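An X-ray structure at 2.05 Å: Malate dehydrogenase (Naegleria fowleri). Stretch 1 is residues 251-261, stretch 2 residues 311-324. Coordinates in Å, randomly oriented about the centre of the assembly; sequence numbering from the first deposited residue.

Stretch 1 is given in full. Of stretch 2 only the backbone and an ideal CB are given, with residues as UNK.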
# COMPACT_ATOMS: atom_id res chain seq x y z
N LEU A 251 5.66 13.22 6.98
CA LEU A 251 4.67 13.55 5.96
C LEU A 251 4.70 15.05 5.65
O LEU A 251 4.62 15.44 4.48
CB LEU A 251 3.27 13.11 6.39
CG LEU A 251 2.23 13.41 5.31
CD1 LEU A 251 2.55 12.66 4.01
CD2 LEU A 251 0.78 13.19 5.75
N ASP A 252 4.82 15.89 6.68
CA ASP A 252 5.09 17.30 6.44
C ASP A 252 6.32 17.46 5.55
O ASP A 252 6.31 18.21 4.56
CB ASP A 252 5.27 18.06 7.75
CG ASP A 252 4.12 17.83 8.75
OD1 ASP A 252 2.94 18.01 8.41
OD2 ASP A 252 4.43 17.53 9.92
N HIS A 253 7.39 16.76 5.91
CA HIS A 253 8.63 16.79 5.15
C HIS A 253 8.41 16.44 3.68
O HIS A 253 8.77 17.21 2.78
CB HIS A 253 9.64 15.84 5.80
CG HIS A 253 10.95 15.76 5.10
ND1 HIS A 253 12.08 16.39 5.58
CD2 HIS A 253 11.33 15.12 3.97
CE1 HIS A 253 13.09 16.15 4.77
NE2 HIS A 253 12.66 15.38 3.78
N ASP A 254 7.77 15.30 3.43
CA ASP A 254 7.54 14.88 2.06
C ASP A 254 6.59 15.83 1.33
O ASP A 254 6.67 15.96 0.10
CB ASP A 254 6.98 13.44 2.03
CG ASP A 254 8.03 12.40 2.44
OD1 ASP A 254 9.25 12.72 2.42
OD2 ASP A 254 7.63 11.26 2.80
N ARG A 255 5.65 16.44 2.05
CA ARG A 255 4.76 17.40 1.39
C ARG A 255 5.54 18.62 0.94
O ARG A 255 5.27 19.16 -0.14
CB ARG A 255 3.62 17.79 2.32
CG ARG A 255 2.57 16.71 2.48
CD ARG A 255 1.66 17.02 3.63
NE ARG A 255 0.43 16.24 3.57
CZ ARG A 255 -0.43 16.15 4.57
NH1 ARG A 255 -0.18 16.77 5.72
NH2 ARG A 255 -1.53 15.42 4.44
N GLY A 256 6.50 19.07 1.75
CA GLY A 256 7.37 20.16 1.33
C GLY A 256 8.16 19.80 0.09
O GLY A 256 8.26 20.60 -0.86
N LEU A 257 8.75 18.60 0.08
CA LEU A 257 9.48 18.14 -1.10
C LEU A 257 8.59 18.17 -2.33
O LEU A 257 9.05 18.50 -3.43
CB LEU A 257 10.04 16.74 -0.89
CG LEU A 257 11.06 16.50 0.22
CD1 LEU A 257 11.44 15.05 0.23
CD2 LEU A 257 12.30 17.35 -0.02
N ALA A 258 7.32 17.80 -2.18
CA ALA A 258 6.46 17.79 -3.36
C ALA A 258 6.12 19.20 -3.80
O ALA A 258 6.00 19.45 -5.00
CB ALA A 258 5.19 16.97 -3.14
N GLN A 259 5.96 20.13 -2.85
CA GLN A 259 5.70 21.51 -3.25
C GLN A 259 6.87 22.08 -4.04
O GLN A 259 6.67 22.72 -5.08
CB GLN A 259 5.39 22.38 -2.02
CG GLN A 259 4.03 22.08 -1.36
CD GLN A 259 2.83 22.33 -2.30
OE1 GLN A 259 2.74 23.38 -2.94
NE2 GLN A 259 1.93 21.37 -2.39
N VAL A 260 8.10 21.84 -3.57
CA VAL A 260 9.28 22.31 -4.30
C VAL A 260 9.30 21.73 -5.71
O VAL A 260 9.48 22.46 -6.69
CB VAL A 260 10.56 21.93 -3.55
CG1 VAL A 260 11.77 22.22 -4.43
CG2 VAL A 260 10.64 22.66 -2.22
N ALA A 261 9.16 20.41 -5.81
CA ALA A 261 9.25 19.74 -7.10
C ALA A 261 8.17 20.23 -8.07
O ALA A 261 8.44 20.41 -9.26
CB ALA A 261 9.15 18.23 -6.91
N UNK A 311 3.11 31.43 0.24
CA UNK A 311 2.58 30.27 -0.44
C UNK A 311 3.16 28.97 0.10
O UNK A 311 2.41 28.12 0.60
CB UNK A 311 2.85 30.38 -1.94
N UNK A 312 4.48 28.81 0.00
CA UNK A 312 5.08 27.52 0.33
C UNK A 312 4.72 27.08 1.74
O UNK A 312 4.12 26.02 1.94
CB UNK A 312 6.60 27.59 0.18
N UNK A 313 5.07 27.89 2.74
CA UNK A 313 4.81 27.49 4.12
C UNK A 313 3.33 27.24 4.38
O UNK A 313 3.00 26.20 4.98
CB UNK A 313 5.33 28.56 5.08
N UNK A 314 2.41 28.13 4.00
CA UNK A 314 0.99 27.82 4.24
C UNK A 314 0.50 26.61 3.46
O UNK A 314 -0.36 25.87 3.95
CB UNK A 314 0.13 29.03 3.88
N UNK A 315 0.99 26.40 2.23
CA UNK A 315 0.55 25.23 1.47
C UNK A 315 0.97 23.95 2.16
O UNK A 315 0.22 22.96 2.17
CB UNK A 315 1.11 25.27 0.05
N UNK A 316 2.17 23.94 2.75
CA UNK A 316 2.65 22.77 3.46
C UNK A 316 1.85 22.57 4.74
O UNK A 316 1.50 21.44 5.09
CB UNK A 316 4.14 22.90 3.77
N UNK A 317 1.57 23.66 5.46
CA UNK A 317 0.85 23.55 6.72
C UNK A 317 -0.58 23.09 6.51
O UNK A 317 -1.13 22.35 7.33
CB UNK A 317 0.86 24.89 7.46
N UNK A 318 -1.20 23.51 5.40
CA UNK A 318 -2.62 23.27 5.16
C UNK A 318 -2.87 22.14 4.17
O UNK A 318 -4.00 21.99 3.69
CB UNK A 318 -3.28 24.55 4.65
N UNK A 319 -1.84 21.37 3.85
CA UNK A 319 -1.96 20.34 2.82
C UNK A 319 -3.02 19.30 3.18
O UNK A 319 -3.73 18.80 2.30
CB UNK A 319 -0.61 19.65 2.60
N UNK A 320 -3.12 18.92 4.45
CA UNK A 320 -4.13 17.95 4.84
C UNK A 320 -5.54 18.42 4.56
O UNK A 320 -6.40 17.65 4.13
CB UNK A 320 -3.99 17.62 6.33
N UNK A 321 -5.81 19.70 4.82
CA UNK A 321 -7.14 20.22 4.55
C UNK A 321 -7.44 20.21 3.06
O UNK A 321 -8.59 20.01 2.66
CB UNK A 321 -7.28 21.64 5.11
N UNK A 322 -6.42 20.44 2.23
CA UNK A 322 -6.63 20.44 0.78
C UNK A 322 -7.03 19.06 0.28
O UNK A 322 -7.89 18.94 -0.60
CB UNK A 322 -5.37 20.91 0.06
N UNK A 323 -6.38 18.01 0.78
CA UNK A 323 -6.72 16.66 0.36
C UNK A 323 -8.14 16.29 0.80
O UNK A 323 -8.88 15.66 0.04
CB UNK A 323 -5.71 15.66 0.93
N UNK A 324 -8.53 16.67 2.01
CA UNK A 324 -9.89 16.40 2.48
C UNK A 324 -10.91 17.11 1.59
O UNK A 324 -11.97 16.55 1.28
CB UNK A 324 -10.05 16.84 3.94

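Stretch 1 is one helix. Stretch 2 crosses it at 136° with its first helix, then restarts as a second helix after position 318.

At position 311 CA-to-CB points sideways, and nothing of stretch 1 lies within 5.5 Å of the ideal CB. Many residues would do, polar ones included. It is Glu311.

Position 312 also points sideways, with its CB far from stretch 1. A long side chain could still reach the helix near Gly256, where no side chain stands in the way. A large apolar residue would suit. Phe312 takes chi1 t and brings CE1 3.8 Å from Val260 CG2 and 3.7 Å from Gln259 CB. Gly256 O meets the ring edge, 3.6 Å from Phe312 CE1.

Positions 313 and 314 are out of reach, so stretch 1 says little about them. The N of 314 has no bond to the turn before, and its phi is -64°; proline fits both. The residues are Ile313 and Pro314.

Position 315 points toward stretch 1, and its ideal CB is 3.9 Å from Gln259 OE1. A small or polar residue would suit, a donor especially. Asn315 answers through water 2, whose O is 2.6 Å from Gln259 OE1, to which it donates, and 2.7 Å from Asn315 ND2, from which it accepts.

At position 316 the CA is 5.8 Å from the Gly256 CA. The backbones are close, so a compact apolar residue suits. Val316 places CG2 3.9 Å from Gly256 CA and 4.0 Å from Gln259 CG. Its backbone O accepts from water 1, which also joins Asp252 OD1 and Arg255 NH1.

Positions 317 and 318 point away and leave the choice wide. Gln317 ends the first helix. Gln318 leaves helical angles and takes the N-cap position of the next.

Position 319 points toward stretch 1, its ideal CB 3.6 Å from Arg255 CD. A chain with a long aliphatic part could pack there; an acid could also pair with Arg255. The residue is Arg319. Its CG lies 3.3 Å from Arg255 NE, and its CB covers one face of that guanidinium. Arg319 NH1 is 3.2 Å from Gln259 NE2, but both are donors and do not bond.

At position 320 an ideal CB would have room, 3.8 Å from Arg255 NH2. Glycine or alanine would fit. Gly320 CA sits 3.6 Å from Arg255 NH2.

Position 321 points away and 322 is out of reach, so most helix-tolerant side chains would do. They are Ala321 and Ala322.

Position 323 points toward Arg255 at longer range. A medium or long side chain could reach it. Ile323 CD1 comes 4.2 Å from Arg255 NH2.

Position 324 is out of reach, and the choice is wide. It is Ile324.

Stretch 2, residues 311-324: EFIPNVQQRGAAII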
# COMPACT_ATOMS: atom_id res chain seq x y z
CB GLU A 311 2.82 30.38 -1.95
CG GLU A 311 2.07 31.53 -2.59
CD GLU A 311 2.13 31.49 -4.11
OE1 GLU A 311 1.75 30.45 -4.71
OE2 GLU A 311 2.59 32.49 -4.70
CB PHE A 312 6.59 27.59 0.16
CG PHE A 312 7.29 26.35 0.56
CD1 PHE A 312 7.25 25.21 -0.26
CD2 PHE A 312 7.98 26.28 1.78
CE1 PHE A 312 7.91 24.04 0.11
CE2 PHE A 312 8.62 25.11 2.16
CZ PHE A 312 8.59 23.98 1.34
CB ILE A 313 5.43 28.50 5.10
CG1 ILE A 313 6.95 28.37 5.11
CG2 ILE A 313 4.86 28.26 6.50
CD1 ILE A 313 7.64 29.37 6.02
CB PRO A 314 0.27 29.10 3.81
CG PRO A 314 1.25 29.89 3.04
CD PRO A 314 2.60 29.51 3.52
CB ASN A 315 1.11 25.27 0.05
CG ASN A 315 0.44 26.30 -0.83
OD1 ASN A 315 -0.67 26.75 -0.54
ND2 ASN A 315 1.11 26.68 -1.91
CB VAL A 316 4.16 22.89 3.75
CG1 VAL A 316 4.62 21.70 4.55
CG2 VAL A 316 4.96 22.99 2.47
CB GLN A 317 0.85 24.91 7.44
CG GLN A 317 2.20 25.38 7.97
CD GLN A 317 2.16 26.84 8.38
OE1 GLN A 317 1.33 27.63 7.88
NE2 GLN A 317 3.05 27.22 9.29
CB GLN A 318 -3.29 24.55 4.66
CG GLN A 318 -3.13 25.69 5.63
CD GLN A 318 -3.72 25.36 6.98
OE1 GLN A 318 -4.74 24.66 7.07
NE2 GLN A 318 -3.08 25.83 8.05
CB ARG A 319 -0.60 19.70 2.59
CG ARG A 319 -0.65 18.63 1.53
CD ARG A 319 -0.99 19.18 0.17
NE ARG A 319 -0.55 18.23 -0.85
CZ ARG A 319 -0.46 18.51 -2.15
NH1 ARG A 319 -0.80 19.70 -2.60
NH2 ARG A 319 -0.03 17.58 -2.98
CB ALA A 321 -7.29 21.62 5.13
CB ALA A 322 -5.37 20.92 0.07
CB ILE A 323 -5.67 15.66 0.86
CG1 ILE A 323 -4.35 15.92 0.13
CG2 ILE A 323 -6.14 14.22 0.65
CD1 ILE A 323 -3.23 15.12 0.61
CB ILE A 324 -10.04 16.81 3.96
CG1 ILE A 324 -9.34 15.79 4.85
CG2 ILE A 324 -11.50 16.95 4.35
CD1 ILE A 324 -9.18 16.26 6.28
O HOH W 1 1.52 18.87 6.36
O HOH W 2 3.64 25.78 -2.42
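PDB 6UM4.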